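Local coordinates for Di-haem cytochrome c peroxidase family protein (Burkholderia thailandensis E264, PDB 6NX0) that carries two covalently bound c-type haems, forms an unusually stable bis-Fe(IV) state and probably acts as a peroxidase, at residues L163-Y168 and M265-S270. Sequence-based numbering, arbitrary orientation. Where two conformers were deposited one is given.
Sequences LLYVRY and MAPFSS. With HEC (heme c), chain B.
A type II beta turn from Leu163 to Val166, on the wall of the peroxidase-family haem pocket, packs against the irregular segment 265-270, with Tyr165 and Phe268 forming a T-shaped pair. The turn gives Tyr165 a positive phi (71°), and its backbone N donates a nearly straight bond of 2.9 Å to Met265 O. That carbonyl also accepts from a water that in turn takes the N-H of Arg167, while the CA of Leu164 makes a CH...O approach to it, so three partners gather round one buried oxygen. Leu164 CD2 rests near Met265 SD and Pro267 CD.

Farther out, the edge of the Tyr165 ring points into the face of Phe268: CE1 stands 3.5 Å above that ring, over its centre, with the planes at 61°. The tyrosine hydroxyl is fixed at the same time, because Phe268 N, lying in the plane of the phenol, donates to Tyr165 OH at 2.8 Å, and Asp459 is a further partner of this oxygen. Ala266 CB sits over one face of the Arg167 guanidinium, 3.6 Å from NE. Arg167 NH2 donates to Tyr168 OH at 3.0 Å, close to the guanidinium plane; NH1 forms a salt bridge with Asp263. Tyr168 OH meets the edge of Phe268, tip to tip.

On the haem side, Leu163 CD2 lies 3.5 Å from C3A of the porphyrin and the side chain also touches His126, the axial protein ligand of this haem, whose iron also binds a water, while Val166 CG2 faces a propionate. The contact thus joins the haem-lining loop that precedes strand 173-175 to the connection between helices 245-260 and 271-276, with Met265 and Val166 packing on helix 245-260 and Ser270 capping the start of helix 271-276.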
ATOM      1  N   LEU A 163       6.997  -1.108  -2.142  1.00  9.19           N
ATOM      2  CA  LEU A 163       6.634  -1.785  -3.384  1.00 11.14           C
ATOM      3  C   LEU A 163       7.059  -3.240  -3.449  1.00  9.65           C
ATOM      4  O   LEU A 163       6.704  -3.919  -4.413  1.00 10.61           O
ATOM      5  CB  LEU A 163       7.211  -1.050  -4.592  1.00 11.37           C
ATOM      6  CG  LEU A 163       6.857   0.432  -4.695  1.00 11.10           C
ATOM      7  CD1 LEU A 163       7.398   1.033  -5.997  1.00 11.35           C
ATOM      8  CD2 LEU A 163       5.371   0.643  -4.608  1.00  9.52           C
ATOM      9  N   LEU A 164       7.778  -3.764  -2.461  1.00  9.10           N
ATOM     10  CA  LEU A 164       7.963  -5.207  -2.466  1.00  9.64           C
ATOM     11  C   LEU A 164       6.599  -5.869  -2.340  1.00  9.61           C
ATOM     12  O   LEU A 164       5.703  -5.365  -1.647  1.00 10.40           O
ATOM     13  CB  LEU A 164       8.900  -5.654  -1.342  1.00 10.07           C
ATOM     14  CG  LEU A 164      10.354  -5.168  -1.448  1.00 11.51           C
ATOM     15  CD1 LEU A 164      11.121  -5.714  -0.269  1.00 13.42           C
ATOM     16  CD2 LEU A 164      11.021  -5.564  -2.754  1.00 11.31           C
ATOM     17  N   TYR A 165       6.430  -6.995  -3.038  1.00 10.60           N
ATOM     18  CA  TYR A 165       5.204  -7.807  -3.050  1.00  9.91           C
ATOM     19  C   TYR A 165       4.053  -7.129  -3.807  1.00  8.55           C
ATOM     20  O   TYR A 165       2.927  -7.652  -3.816  1.00  9.38           O
ATOM     21  CB  TYR A 165       4.772  -8.210  -1.627  1.00 10.11           C
ATOM     22  CG  TYR A 165       5.935  -8.812  -0.892  1.00 11.60           C
ATOM     23  CD1 TYR A 165       6.372 -10.098  -1.174  1.00 11.68           C
ATOM     24  CD2 TYR A 165       6.652  -8.064   0.017  1.00  8.15           C
ATOM     25  CE1 TYR A 165       7.484 -10.631  -0.540  1.00 12.54           C
ATOM     26  CE2 TYR A 165       7.771  -8.593   0.665  1.00 12.86           C
ATOM     27  CZ  TYR A 165       8.178  -9.873   0.367  1.00 10.47           C
ATOM     28  OH  TYR A 165       9.289 -10.442   0.971  1.00 12.67           O
ATOM     29  N   VAL A 166       4.293  -5.973  -4.430  1.00 10.58           N
ATOM     30  CA  VAL A 166       3.217  -5.285  -5.132  1.00 10.84           C
ATOM     31  C   VAL A 166       2.710  -6.091  -6.320  1.00 12.52           C
ATOM     32  O   VAL A 166       1.581  -5.876  -6.767  1.00 11.94           O
ATOM     33  CB  VAL A 166       3.694  -3.871  -5.567  1.00 11.23           C
ATOM     34  CG1 VAL A 166       4.639  -3.932  -6.775  1.00 12.71           C
ATOM     35  CG2 VAL A 166       2.490  -2.933  -5.854  1.00 13.33           C
ATOM     36  N   ARG A 167       3.508  -7.022  -6.850  1.00 10.90           N
ATOM     37  CA  ARG A 167       3.069  -7.838  -7.975  1.00 10.57           C
ATOM     38  C   ARG A 167       1.874  -8.717  -7.632  1.00 12.10           C
ATOM     39  O   ARG A 167       1.207  -9.224  -8.548  1.00 14.34           O
ATOM     40  CB  ARG A 167       4.233  -8.694  -8.486  1.00 11.11           C
ATOM     41  CG  ARG A 167       4.647  -9.842  -7.576  1.00 11.28           C
ATOM     42  CD  ARG A 167       5.828 -10.598  -8.204  1.00 13.71           C
ATOM     43  NE  ARG A 167       6.152 -11.815  -7.480  1.00 13.76           N
ATOM     44  CZ  ARG A 167       7.086 -12.682  -7.856  1.00 16.35           C
ATOM     45  NH1 ARG A 167       7.784 -12.444  -8.948  1.00 14.23           N
ATOM     46  NH2 ARG A 167       7.326 -13.791  -7.142  1.00 15.43           N
ATOM     47  N   TYR A 168       1.558  -8.889  -6.358  1.00 10.35           N
ATOM     48  CA  TYR A 168       0.417  -9.694  -5.954  1.00 11.16           C
ATOM     49  C   TYR A 168      -0.868  -8.885  -5.787  1.00 12.31           C
ATOM     50  O   TYR A 168      -1.900  -9.477  -5.486  1.00 12.93           O
ATOM     51  CB  TYR A 168       0.725 -10.430  -4.645  1.00 13.05           C
ATOM     52  CG  TYR A 168       1.854 -11.419  -4.783  1.00 10.57           C
ATOM     53  CD1 TYR A 168       1.650 -12.660  -5.354  1.00 12.90           C
ATOM     54  CD2 TYR A 168       3.140 -11.095  -4.366  1.00 12.71           C
ATOM     55  CE1 TYR A 168       2.698 -13.547  -5.518  1.00 12.17           C
ATOM     56  CE2 TYR A 168       4.182 -11.987  -4.520  1.00 13.26           C
ATOM     57  CZ  TYR A 168       3.948 -13.204  -5.089  1.00 12.63           C
ATOM     58  OH  TYR A 168       4.959 -14.112  -5.279  1.00 14.87           O
ATOM     59  N   MET A 265      11.719  -8.456  -6.541  1.00 13.95           N
ATOM     60  CA  MET A 265      10.776  -7.562  -5.884  1.00 13.42           C
ATOM     61  C   MET A 265       9.764  -8.311  -5.016  1.00 13.07           C
ATOM     62  O   MET A 265       8.782  -7.703  -4.565  1.00 12.98           O
ATOM     63  CB  MET A 265      10.079  -6.696  -6.948  1.00 15.07           C
ATOM     64  CG  MET A 265      11.055  -5.791  -7.718  1.00 14.62           C
ATOM     65  SD  MET A 265      12.040  -4.722  -6.634  1.00 16.05           S
ATOM     66  CE  MET A 265      10.876  -3.409  -6.369  1.00 17.11           C
ATOM     67  N   ALA A 266      10.016  -9.599  -4.747  1.00 14.60           N
ATOM     68  CA  ALA A 266       9.222 -10.405  -3.811  1.00 15.01           C
ATOM     69  C   ALA A 266      10.156 -11.426  -3.157  1.00 15.25           C
ATOM     70  O   ALA A 266      10.100 -12.630  -3.445  1.00 16.09           O
ATOM     71  CB  ALA A 266       8.057 -11.083  -4.539  1.00 17.32           C
ATOM     72  N   PRO A 267      11.023 -10.971  -2.239  1.00 14.57           N
ATOM     73  CA  PRO A 267      12.115 -11.843  -1.760  0.53 13.74           C
ATOM     74  C   PRO A 267      11.691 -12.948  -0.806  1.00 12.54           C
ATOM     75  O   PRO A 267      12.314 -14.024  -0.819  1.00 16.95           O
ATOM     76  CB  PRO A 267      13.075 -10.863  -1.065  0.53 15.95           C
ATOM     77  CG  PRO A 267      12.660  -9.473  -1.507  0.53 14.27           C
ATOM     78  CD  PRO A 267      11.202  -9.566  -1.813  0.53 15.96           C
ATOM     79  N   PHE A 268      10.705 -12.717   0.066  1.00 12.05           N
ATOM     80  CA  PHE A 268      10.299 -13.699   1.076  1.00 13.38           C
ATOM     81  C   PHE A 268      11.506 -14.193   1.880  1.00 13.91           C
ATOM     82  O   PHE A 268      11.781 -15.392   1.968  1.00 15.36           O
ATOM     83  CB  PHE A 268       9.556 -14.873   0.422  1.00 15.77           C
ATOM     84  CG  PHE A 268       8.243 -14.486  -0.217  1.00 14.91           C
ATOM     85  CD1 PHE A 268       7.129 -14.188   0.559  1.00 13.97           C
ATOM     86  CD2 PHE A 268       8.120 -14.450  -1.596  1.00 15.56           C
ATOM     87  CE1 PHE A 268       5.927 -13.841  -0.028  1.00 13.37           C
ATOM     88  CE2 PHE A 268       6.916 -14.102  -2.186  1.00 13.26           C
ATOM     89  CZ  PHE A 268       5.820 -13.808  -1.387  1.00 14.09           C
ATOM     90  N   SER A 269      12.224 -13.233   2.476  1.00 12.69           N
ATOM     91  CA  SER A 269      13.480 -13.518   3.169  1.00 12.31           C
ATOM     92  C   SER A 269      13.421 -13.139   4.644  1.00 14.47           C
ATOM     93  O   SER A 269      14.469 -12.972   5.272  1.00 16.95           O
ATOM     94  CB  SER A 269      14.639 -12.792   2.492  1.00 16.44           C
ATOM     95  OG  SER A 269      14.537 -11.391   2.675  1.00 15.07           O
ATOM     96  N   SER A 270      12.232 -13.047   5.223  1.00 12.94           N
ATOM     97  CA  SER A 270      12.099 -12.624   6.607  1.00 13.96           C
ATOM     98  C   SER A 270      12.256 -13.812   7.548  1.00 18.07           C
ATOM     99  O   SER A 270      12.229 -14.975   7.132  1.00 14.64           O
ATOM    100  CB  SER A 270      10.750 -11.957   6.840  1.00 13.11           C
ATOM    101  OG  SER A 270       9.703 -12.917   6.798  1.00 15.02           O
TER
HETATM  102 FE   HEC B 601       4.959   5.745  -5.879  1.00  9.09          FE
HETATM  103  CHA HEC B 601       2.077   4.339  -4.564  1.00  8.80           C
HETATM  104  CHB HEC B 601       5.193   3.170  -8.080  1.00  9.78           C
HETATM  105  CHC HEC B 601       7.171   7.553  -7.793  1.00  8.13           C
HETATM  106  CHD HEC B 601       4.641   8.449  -3.769  1.00 10.45           C
HETATM  107  NA  HEC B 601       3.899   4.039  -6.182  1.00  8.03           N
HETATM  108  C1A HEC B 601       2.727   3.658  -5.561  1.00  8.73           C
HETATM  109  C2A HEC B 601       2.325   2.383  -6.088  1.00  7.17           C
HETATM  110  C3A HEC B 601       3.252   2.013  -6.982  1.00  7.48           C
HETATM  111  C4A HEC B 601       4.203   3.085  -7.130  1.00  8.09           C
HETATM  112  CMA HEC B 601       3.217   0.782  -7.880  1.00 10.25           C
HETATM  113  CAA HEC B 601       1.054   1.617  -5.677  1.00 10.89           C
HETATM  114  CBA HEC B 601       1.380   0.596  -4.602  1.00 10.77           C
HETATM  115  CGA HEC B 601       0.161  -0.085  -4.035  1.00 13.90           C
HETATM  116  O1A HEC B 601       0.384  -1.065  -3.265  1.00 12.21           O
HETATM  117  O2A HEC B 601      -0.984   0.426  -4.231  1.00 11.92           O
HETATM  118  NB  HEC B 601       5.973   5.455  -7.613  1.00  8.88           N
HETATM  119  C1B HEC B 601       5.904   4.303  -8.385  1.00  9.30           C
HETATM  120  C2B HEC B 601       6.755   4.486  -9.529  1.00 10.00           C
HETATM  121  C3B HEC B 601       7.228   5.737  -9.516  1.00  8.49           C
HETATM  122  C4B HEC B 601       6.773   6.348  -8.290  1.00  8.65           C
HETATM  123  CMB HEC B 601       6.982   3.417 -10.603  1.00 10.83           C
HETATM  124  CAB HEC B 601       8.200   6.417 -10.501  1.00  8.77           C
HETATM  125  CBB HEC B 601       7.502   6.600 -11.872  1.00 10.92           C
HETATM  126  NC  HEC B 601       5.760   7.615  -5.782  1.00  7.89           N
HETATM  127  C1C HEC B 601       6.701   8.140  -6.659  1.00  7.26           C
HETATM  128  C2C HEC B 601       7.226   9.338  -6.042  1.00  9.92           C
HETATM  129  C3C HEC B 601       6.567   9.591  -4.908  1.00  9.03           C
HETATM  130  C4C HEC B 601       5.605   8.521  -4.742  1.00  8.19           C
HETATM  131  CMC HEC B 601       8.443  10.110  -6.576  1.00  9.50           C
HETATM  132  CAC HEC B 601       7.001  10.538  -3.775  1.00  9.41           C
HETATM  133  CBC HEC B 601       6.873  12.011  -4.185  1.00  8.73           C
HETATM  134  ND  HEC B 601       3.649   6.254  -4.415  1.00  8.40           N
HETATM  135  C1D HEC B 601       3.730   7.431  -3.644  1.00  8.39           C
HETATM  136  C2D HEC B 601       2.578   7.479  -2.780  1.00  7.21           C
HETATM  137  C3D HEC B 601       1.767   6.268  -3.069  1.00  9.64           C
HETATM  138  C4D HEC B 601       2.484   5.546  -4.084  1.00  8.53           C
HETATM  139  CMD HEC B 601       2.212   8.625  -1.857  1.00  9.29           C
HETATM  140  CAD HEC B 601       0.415   5.883  -2.439  1.00  9.51           C
HETATM  141  CBD HEC B 601      -0.617   6.815  -3.030  1.00  9.76           C
HETATM  142  CGD HEC B 601      -2.045   6.340  -2.824  1.00 13.01           C
HETATM  143  O1D HEC B 601      -2.236   5.279  -2.191  1.00 13.68           O
HETATM  144  O2D HEC B 601      -2.952   7.111  -3.248  1.00 13.74           O
HETATM  145  O   HOH W   1       6.439  -7.299  -6.469  1.00 11.49           O
HETATM  146  O   HOH W   2       3.380   6.723  -7.039  1.00 21.79           O